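Local coordinates for oligopeptide-binding protein oppA (Lactococcus lactis, PDB 3DRF) that captures extracellular oligopeptides in a large cavity that closes like a Venus fly-trap and serves the OppABCDF transporter in their uptake, at residues V114-I126 with Y189-K201. Sequence-based numbering, arbitrary orientation.
Sequences VTAKDYEFTYETI and YFLETVAPYQYLK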
ATOM      1  N   VAL A 114      11.941  24.453  -4.361  1.00  7.66           N
ATOM      2  CA  VAL A 114      10.672  23.760  -4.548  1.00  6.88           C
ATOM      3  C   VAL A 114       9.523  24.748  -4.714  1.00  6.92           C
ATOM      4  O   VAL A 114       9.379  25.685  -3.930  1.00  7.21           O
ATOM      5  CB  VAL A 114      10.363  22.821  -3.367  1.00  6.74           C
ATOM      6  CG1 VAL A 114       9.084  22.041  -3.630  1.00  7.66           C
ATOM      7  CG2 VAL A 114      11.529  21.877  -3.120  1.00  8.13           C
ATOM      8  N   THR A 115       8.811  24.623  -5.811  1.00  7.29           N
ATOM      9  CA  THR A 115       7.804  25.607  -6.215  1.00  7.94           C
ATOM     10  C   THR A 115       6.410  25.020  -6.346  1.00  7.12           C
ATOM     11  O   THR A 115       6.201  23.839  -6.351  1.00  7.25           O
ATOM     12  CB  THR A 115       8.167  26.213  -7.642  1.00  9.57           C
ATOM     13  OG1 THR A 115       7.985  25.207  -8.636  1.00 12.78           O
ATOM     14  CG2 THR A 115       9.624  26.785  -7.634  1.00 12.38           C
ATOM     15  N   ALA A 116       5.451  25.903  -6.542  1.00  6.38           N
ATOM     16  CA  ALA A 116       4.026  25.546  -6.764  1.00  6.14           C
ATOM     17  C   ALA A 116       3.911  24.538  -7.940  1.00  6.40           C
ATOM     18  O   ALA A 116       3.176  23.560  -7.851  1.00  6.05           O
ATOM     19  CB  ALA A 116       3.209  26.853  -7.060  1.00  6.82           C
ATOM     20  N   LYS A 117       4.641  24.784  -9.020  1.00  6.18           N
ATOM     21  CA  LYS A 117       4.614  23.873 -10.159  1.00  6.01           C
ATOM     22  C   LYS A 117       5.092  22.424  -9.832  1.00  5.71           C
ATOM     23  O   LYS A 117       4.570  21.490 -10.358  1.00  5.73           O
ATOM     24  CB  LYS A 117       5.474  24.459 -11.300  1.00  6.14           C
ATOM     25  CG  LYS A 117       5.649  23.539 -12.555  1.00  6.60           C
ATOM     26  CD  LYS A 117       4.270  23.138 -13.180  1.00  6.36           C
ATOM     27  CE  LYS A 117       4.541  22.242 -14.446  1.00  6.88           C
ATOM     28  NZ  LYS A 117       3.185  21.830 -15.015  1.00  6.87           N
ATOM     29  N   ASP A 118       6.074  22.293  -8.922  1.00  5.47           N
ATOM     30  CA  ASP A 118       6.541  20.950  -8.468  1.00  5.79           C
ATOM     31  C   ASP A 118       5.409  20.137  -7.814  1.00  5.88           C
ATOM     32  O   ASP A 118       5.380  18.979  -7.897  1.00  5.85           O
ATOM     33  CB  ASP A 118       7.722  21.122  -7.497  1.00  5.55           C
ATOM     34  CG  ASP A 118       8.959  21.725  -8.161  1.00  5.69           C
ATOM     35  OD1 ASP A 118       9.107  21.569  -9.358  1.00  6.49           O
ATOM     36  OD2 ASP A 118       9.699  22.339  -7.458  1.00  6.95           O
ATOM     37  N   TYR A 119       4.553  20.848  -7.087  1.00  5.64           N
ATOM     38  CA  TYR A 119       3.376  20.185  -6.466  1.00  5.35           C
ATOM     39  C   TYR A 119       2.306  19.737  -7.498  1.00  5.56           C
ATOM     40  O   TYR A 119       1.856  18.649  -7.471  1.00  5.64           O
ATOM     41  CB  TYR A 119       2.795  21.140  -5.405  1.00  5.41           C
ATOM     42  CG  TYR A 119       1.606  20.493  -4.707  1.00  6.33           C
ATOM     43  CD1 TYR A 119       1.744  19.324  -3.918  1.00  6.24           C
ATOM     44  CD2 TYR A 119       0.341  21.007  -4.890  1.00  5.97           C
ATOM     45  CE1 TYR A 119       0.626  18.728  -3.307  1.00  5.99           C
ATOM     46  CE2 TYR A 119      -0.779  20.425  -4.285  1.00  6.09           C
ATOM     47  CZ  TYR A 119      -0.626  19.279  -3.515  1.00  5.36           C
ATOM     48  OH  TYR A 119      -1.742  18.698  -2.914  1.00  6.30           O
ATOM     49  N   GLU A 120       1.942  20.650  -8.387  1.00  5.74           N
ATOM     50  CA  GLU A 120       1.035  20.306  -9.490  1.00  5.89           C
ATOM     51  C   GLU A 120       1.628  19.175 -10.350  1.00  5.46           C
ATOM     52  O   GLU A 120       0.916  18.311 -10.804  1.00  5.74           O
ATOM     53  CB  GLU A 120       0.760  21.594 -10.341  1.00  5.78           C
ATOM     54  CG  GLU A 120      -0.177  21.308 -11.535  1.00  6.50           C
ATOM     55  CD  GLU A 120       0.527  20.769 -12.807  1.00  6.30           C
ATOM     56  OE1 GLU A 120       1.724  20.789 -12.900  1.00  6.44           O
ATOM     57  OE2 GLU A 120      -0.251  20.359 -13.679  1.00  6.71           O
ATOM     58  N   PHE A 121       2.950  19.183 -10.534  1.00  5.38           N
ATOM     59  CA  PHE A 121       3.557  18.155 -11.419  1.00  5.36           C
ATOM     60  C   PHE A 121       3.367  16.710 -10.883  1.00  5.38           C
ATOM     61  O   PHE A 121       3.163  15.833 -11.661  1.00  5.48           O
ATOM     62  CB  PHE A 121       5.057  18.480 -11.700  1.00  5.50           C
ATOM     63  CG  PHE A 121       5.659  17.603 -12.773  1.00  5.61           C
ATOM     64  CD1 PHE A 121       6.823  16.911 -12.527  1.00  6.47           C
ATOM     65  CD2 PHE A 121       5.048  17.470 -14.005  1.00  7.20           C
ATOM     66  CE1 PHE A 121       7.383  16.119 -13.493  1.00  8.18           C
ATOM     67  CE2 PHE A 121       5.630  16.646 -15.022  1.00  8.54           C
ATOM     68  CZ  PHE A 121       6.776  15.972 -14.720  1.00  8.71           C
ATOM     69  N   THR A 122       3.363  16.543  -9.552  1.00  5.29           N
ATOM     70  CA  THR A 122       2.992  15.233  -8.934  1.00  5.41           C
ATOM     71  C   THR A 122       1.641  14.713  -9.549  1.00  5.16           C
ATOM     72  O   THR A 122       1.511  13.577  -9.906  1.00  5.38           O
ATOM     73  CB  THR A 122       2.791  15.443  -7.449  1.00  5.27           C
ATOM     74  OG1 THR A 122       4.096  15.807  -6.889  1.00  5.65           O
ATOM     75  CG2 THR A 122       2.270  14.143  -6.789  1.00  6.49           C
ATOM     76  N   TYR A 123       0.657  15.608  -9.672  1.00  5.14           N
ATOM     77  CA  TYR A 123      -0.674  15.205 -10.199  1.00  4.85           C
ATOM     78  C   TYR A 123      -0.551  14.719 -11.652  1.00  5.12           C
ATOM     79  O   TYR A 123      -1.187  13.800 -11.995  1.00  5.58           O
ATOM     80  CB  TYR A 123      -1.663  16.355 -10.132  1.00  4.96           C
ATOM     81  CG  TYR A 123      -2.118  16.668  -8.683  1.00  4.80           C
ATOM     82  CD1 TYR A 123      -1.350  17.494  -7.848  1.00  4.80           C
ATOM     83  CD2 TYR A 123      -3.262  16.088  -8.128  1.00  5.37           C
ATOM     84  CE1 TYR A 123      -1.741  17.798  -6.534  1.00  4.71           C
ATOM     85  CE2 TYR A 123      -3.665  16.383  -6.784  1.00  5.37           C
ATOM     86  CZ  TYR A 123      -2.921  17.259  -6.032  1.00  4.86           C
ATOM     87  OH  TYR A 123      -3.335  17.510  -4.736  1.00  5.62           O
ATOM     88  N   GLU A 124       0.287  15.371 -12.448  1.00  5.51           N
ATOM     89  CA  GLU A 124       0.475  14.959 -13.821  1.00  5.35           C
ATOM     90  C   GLU A 124       1.134  13.594 -13.882  1.00  4.96           C
ATOM     91  O   GLU A 124       0.818  12.815 -14.702  1.00  5.27           O
ATOM     92  CB  GLU A 124       1.350  15.973 -14.600  1.00  5.59           C
ATOM     93  CG  GLU A 124       0.675  17.420 -14.702  1.00  6.23           C
ATOM     94  CD  GLU A 124       1.402  18.361 -15.615  1.00  6.37           C
ATOM     95  OE1 GLU A 124       2.287  17.901 -16.255  1.00  7.03           O
ATOM     96  OE2 GLU A 124       1.085  19.540 -15.603  1.00  6.55           O
ATOM     97  N   THR A 125       2.067  13.317 -12.969  1.00  5.49           N
ATOM     98  CA  THR A 125       2.738  11.996 -13.010  1.00  5.69           C
ATOM     99  C   THR A 125       1.768  10.828 -12.822  1.00  5.87           C
ATOM    100  O   THR A 125       2.028   9.790 -13.306  1.00  6.00           O
ATOM    101  CB  THR A 125       3.930  11.858 -12.044  1.00  5.66           C
ATOM    102  OG1 THR A 125       3.468  11.826 -10.665  1.00  5.85           O
ATOM    103  CG2 THR A 125       4.975  12.958 -12.246  1.00  6.80           C
ATOM    104  N   ILE A 126       0.691  11.056 -12.064  1.00  5.72           N
ATOM    105  CA  ILE A 126      -0.358  10.029 -11.916  1.00  5.49           C
ATOM    106  C   ILE A 126      -1.451  10.099 -13.012  1.00  5.56           C
ATOM    107  O   ILE A 126      -1.866   9.098 -13.520  1.00  6.84           O
ATOM    108  CB  ILE A 126      -1.016  10.154 -10.499  1.00  5.67           C
ATOM    109  CG1 ILE A 126       0.075   9.830  -9.429  1.00  5.86           C
ATOM    110  CG2 ILE A 126      -2.202   9.203 -10.422  1.00  6.84           C
ATOM    111  CD1 ILE A 126      -0.472  10.020  -7.956  1.00  8.21           C
ATOM    112  N   TYR A 189      -7.595  12.374  -1.475  1.00  5.72           N
ATOM    113  CA  TYR A 189      -8.346  13.421  -2.242  1.00  5.69           C
ATOM    114  C   TYR A 189      -7.473  14.606  -2.677  1.00  5.86           C
ATOM    115  O   TYR A 189      -7.777  15.253  -3.616  1.00  6.00           O
ATOM    116  CB  TYR A 189      -9.604  13.857  -1.463  1.00  5.77           C
ATOM    117  CG  TYR A 189     -10.651  12.744  -1.426  1.00  5.91           C
ATOM    118  CD1 TYR A 189     -11.443  12.502  -2.516  1.00  5.77           C
ATOM    119  CD2 TYR A 189     -10.793  11.903  -0.313  1.00  5.07           C
ATOM    120  CE1 TYR A 189     -12.402  11.488  -2.526  1.00  6.01           C
ATOM    121  CE2 TYR A 189     -11.736  10.855  -0.303  1.00  5.68           C
ATOM    122  CZ  TYR A 189     -12.535  10.664  -1.429  1.00  5.32           C
ATOM    123  OH  TYR A 189     -13.476   9.658  -1.497  1.00  5.87           O
ATOM    124  N   PHE A 190      -6.384  14.845  -1.961  1.00  5.68           N
ATOM    125  CA  PHE A 190      -5.297  15.723  -2.445  1.00  5.88           C
ATOM    126  C   PHE A 190      -4.002  15.025  -2.083  1.00  5.92           C
ATOM    127  O   PHE A 190      -3.911  14.305  -1.143  1.00  6.41           O
ATOM    128  CB  PHE A 190      -5.386  17.173  -1.950  1.00  6.35           C
ATOM    129  CG  PHE A 190      -5.287  17.339  -0.444  1.00  5.81           C
ATOM    130  CD1 PHE A 190      -4.044  17.514   0.185  1.00  7.10           C
ATOM    131  CD2 PHE A 190      -6.458  17.352   0.350  1.00  6.84           C
ATOM    132  CE1 PHE A 190      -3.980  17.691   1.585  1.00  8.06           C
ATOM    133  CE2 PHE A 190      -6.371  17.517   1.717  1.00  7.10           C
ATOM    134  CZ  PHE A 190      -5.178  17.705   2.340  1.00  7.41           C
ATOM    135  N   LEU A 191      -3.017  15.237  -2.922  1.00  5.54           N
ATOM    136  CA  LEU A 191      -1.717  14.550  -2.808  1.00  5.19           C
ATOM    137  C   LEU A 191      -0.776  15.347  -1.899  1.00  5.13           C
ATOM    138  O   LEU A 191      -1.001  16.491  -1.605  1.00  5.98           O
ATOM    139  CB  LEU A 191      -1.094  14.314  -4.229  1.00  5.23           C
ATOM    140  CG  LEU A 191      -2.005  13.492  -5.200  1.00  5.37           C
ATOM    141  CD1 LEU A 191      -1.404  13.399  -6.624  1.00  7.37           C
ATOM    142  CD2 LEU A 191      -2.298  12.050  -4.594  1.00  7.45           C
ATOM    143  N   GLU A 192       0.319  14.696  -1.526  1.00  5.13           N
ATOM    144  CA  GLU A 192       1.154  15.218  -0.431  1.00  5.66           C
ATOM    145  C   GLU A 192       2.621  15.214  -0.733  1.00  5.78           C
ATOM    146  O   GLU A 192       3.403  15.334   0.157  1.00  6.72           O
ATOM    147  CB  GLU A 192       0.885  14.402   0.877  1.00  5.84           C
ATOM    148  CG  GLU A 192      -0.617  14.308   1.273  1.00  6.32           C
ATOM    149  CD  GLU A 192      -0.853  13.568   2.573  1.00  6.93           C
ATOM    150  OE1 GLU A 192      -0.037  13.630   3.485  1.00  7.58           O
ATOM    151  OE2 GLU A 192      -1.881  12.961   2.650  1.00  7.44           O
ATOM    152  N   THR A 193       2.984  15.064  -2.004  1.00  5.38           N
ATOM    153  CA  THR A 193       4.398  15.054  -2.425  1.00  5.61           C
ATOM    154  C   THR A 193       4.623  16.049  -3.563  1.00  5.73           C
ATOM    155  O   THR A 193       3.712  16.455  -4.195  1.00  5.71           O
ATOM    156  CB  THR A 193       4.825  13.622  -2.893  1.00  5.73           C
ATOM    157  OG1 THR A 193       4.027  13.231  -4.025  1.00  6.21           O
ATOM    158  CG2 THR A 193       4.615  12.577  -1.767  1.00  6.38           C
ATOM    159  N   VAL A 194       5.894  16.389  -3.748  1.00  5.79           N
ATOM    160  CA  VAL A 194       6.386  17.198  -4.884  1.00  6.04           C
ATOM    161  C   VAL A 194       7.320  16.370  -5.786  1.00  5.73           C
ATOM    162  O   VAL A 194       7.898  15.436  -5.391  1.00  5.93           O
ATOM    163  CB  VAL A 194       7.160  18.474  -4.369  1.00  6.38           C
ATOM    164  CG1 VAL A 194       6.173  19.535  -3.878  1.00  6.31           C
ATOM    165  CG2 VAL A 194       8.190  18.140  -3.266  1.00  6.15           C
ATOM    166  N   ALA A 195       7.367  16.786  -7.028  1.00  5.64           N
ATOM    167  CA  ALA A 195       8.268  16.206  -8.052  1.00  5.48           C
ATOM    168  C   ALA A 195       9.052  17.340  -8.678  1.00  5.49           C
ATOM    169  O   ALA A 195       8.486  18.398  -8.906  1.00  5.91           O
ATOM    170  CB  ALA A 195       7.430  15.456  -9.127  1.00  5.90           C
ATOM    171  N   PRO A 196      10.327  17.111  -8.948  1.00  5.58           N
ATOM    172  CA  PRO A 196      11.201  18.214  -9.394  1.00  5.55           C
ATOM    173  C   PRO A 196      11.042  18.508 -10.912  1.00  5.86           C
ATOM    174  O   PRO A 196      11.817  18.026 -11.735  1.00  6.36           O
ATOM    175  CB  PRO A 196      12.594  17.702  -9.009  1.00  5.84           C
ATOM    176  CG  PRO A 196      12.463  16.148  -9.130  1.00  6.35           C
ATOM    177  CD  PRO A 196      11.067  15.888  -8.594  1.00  5.99           C
ATOM    178  N   TYR A 197      10.047  19.338 -11.208  1.00  6.36           N
ATOM    179  CA  TYR A 197       9.678  19.606 -12.606  1.00  6.77           C
ATOM    180  C   TYR A 197      10.832  20.173 -13.466  1.00  6.51           C
ATOM    181  O   TYR A 197      11.046  19.709 -14.515  1.00  6.49           O
ATOM    182  CB  TYR A 197       8.438  20.505 -12.660  1.00  6.89           C
ATOM    183  CG  TYR A 197       8.111  20.942 -14.074  1.00  7.57           C
ATOM    184  CD1 TYR A 197       7.548  20.067 -14.978  1.00  8.35           C
ATOM    185  CD2 TYR A 197       8.417  22.225 -14.502  1.00  8.73           C
ATOM    186  CE1 TYR A 197       7.269  20.489 -16.280  1.00  9.74           C
ATOM    187  CE2 TYR A 197       8.121  22.652 -15.797  1.00  9.33           C
ATOM    188  CZ  TYR A 197       7.574  21.757 -16.652  1.00  9.73           C
ATOM    189  OH  TYR A 197       7.264  22.116 -17.965  1.00 13.33           O
ATOM    190  N   GLN A 198      11.574  21.143 -12.960  1.00  7.19           N
ATOM    191  CA  GLN A 198      12.667  21.697 -13.781  1.00  7.20           C
ATOM    192  C   GLN A 198      13.737  20.646 -14.076  1.00  7.42           C
ATOM    193  O   GLN A 198      14.298  20.666 -15.114  1.00  8.76           O
ATOM    194  CB  GLN A 198      13.303  22.932 -13.105  1.00  7.75           C
ATOM    195  CG  GLN A 198      12.432  24.190 -13.092  1.00  7.99           C
ATOM    196  CD  GLN A 198      12.031  24.660 -14.485  1.00  8.51           C
ATOM    197  OE1 GLN A 198      12.769  24.570 -15.422  1.00  8.58           O
ATOM    198  NE2 GLN A 198      10.838  25.166 -14.587  1.00 11.00           N
ATOM    199  N   TYR A 199      13.989  19.740 -13.139  1.00  7.47           N
ATOM    200  CA  TYR A 199      14.973  18.645 -13.334  1.00  7.29           C
ATOM    201  C   TYR A 199      14.523  17.571 -14.366  1.00  7.62           C
ATOM    202  O   TYR A 199      15.316  17.003 -15.034  1.00  8.27           O
ATOM    203  CB  TYR A 199      15.207  17.994 -11.978  1.00  7.49           C
ATOM    204  CG  TYR A 199      16.338  16.978 -11.891  1.00  7.80           C
ATOM    205  CD1 TYR A 199      17.673  17.344 -12.174  1.00  9.13           C
ATOM    206  CD2 TYR A 199      16.099  15.688 -11.450  1.00  7.45           C
ATOM    207  CE1 TYR A 199      18.704  16.443 -12.034  1.00  9.92           C
ATOM    208  CE2 TYR A 199      17.135  14.776 -11.322  1.00  8.22           C
ATOM    209  CZ  TYR A 199      18.424  15.175 -11.634  1.00  9.17           C
ATOM    210  OH  TYR A 199      19.488  14.281 -11.525  1.00 10.17           O
ATOM    211  N   LEU A 200      13.227  17.347 -14.431  1.00  7.30           N
ATOM    212  CA  LEU A 200      12.617  16.231 -15.153  1.00  7.83           C
ATOM    213  C   LEU A 200      11.892  16.610 -16.454  1.00  8.54           C
ATOM    214  O   LEU A 200      11.478  15.753 -17.172  1.00  8.17           O
ATOM    215  CB  LEU A 200      11.608  15.518 -14.205  1.00  7.70           C
ATOM    216  CG  LEU A 200      12.236  14.916 -12.915  1.00  7.26           C
ATOM    217  CD1 LEU A 200      11.116  14.254 -12.038  1.00  8.90           C
ATOM    218  CD2 LEU A 200      13.310  13.864 -13.261  1.00  7.60           C
ATOM    219  N   LYS A 201      11.768  17.901 -16.726  1.00  9.10           N
ATOM    220  CA  LYS A 201      10.908  18.372 -17.821  1.00 10.64           C
ATOM    221  C   LYS A 201      11.419  18.012 -19.227  1.00 11.39           C
ATOM    222  O   LYS A 201      10.660  18.042 -20.111  1.00 13.79           O
ATOM    223  CB  LYS A 201      10.667  19.879 -17.729  1.00 10.60           C
ATOM    224  CG  LYS A 201      11.904  20.657 -17.919  1.00 10.78           C
ATOM    225  CD  LYS A 201      11.578  22.178 -17.931  1.00 11.04           C
ATOM    226  CE  LYS A 201      12.841  22.959 -18.303  1.00 11.46           C
ATOM    227  NZ  LYS A 201      12.553  24.421 -18.238  1.00 11.19           N
TER
HETATM  228  O   HOH W   1      11.799  21.883 -10.135  1.00 10.35           O
HETATM  229  O   HOH W   2       5.504  13.373  -6.364  1.00  7.10           O
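Tyr-123 and Tyr-119 hold Leu-191 by both backbone polar atoms in this family 5 solute-binding protein, where the irregular, non-helical segment 190-196 runs antiparallel alongside helix 116-127, illustrating how hydroxyls can tie a helix to such a chain. Leu-191 N donates to Tyr-123 OH (2.9 Å), that hydroxyl to Tyr-119 OH, and Tyr-119 OH to Leu-191 O (2.7 Å), which lies in the plane of the Tyr-119 ring, at its edge. Leu-191 CD1 covers one face of the Tyr-123 ring, 18° off the normal, and reaches the tip of Ile-126. A phenylalanine in place of Tyr-123 would probably keep this face but leave Leu-191 N without its acceptor and Tyr-119 OH without its donor. Farther along, Thr-122 OG1 donates to Thr-193 O (2.8 Å), and Ala-195 N to Asp-118 O. Beyond, Tyr-197 turns its edge to the face of Phe-121, planes at 70°, while Lys-117 CE sits 3.5 Å from the Tyr-197 ring centroid. With CG anti to the backbone N (chi1 175°), Lys-117 crosses that ring and brings NZ into a salt bridge with Glu-120 OE1 and a weaker one with Glu-124 OE2. Behind these, Thr-115 and Asp-118 form a capping box, its Asp-118 N to Thr-115 OG1 bond weak, and Trp-108 NE1 bonds Asp-118 OD2. Asp-118 OD1 takes Tyr-197 N at 3.0 Å from above the carboxylate plane and accepts from a water bound to Gln-198 N.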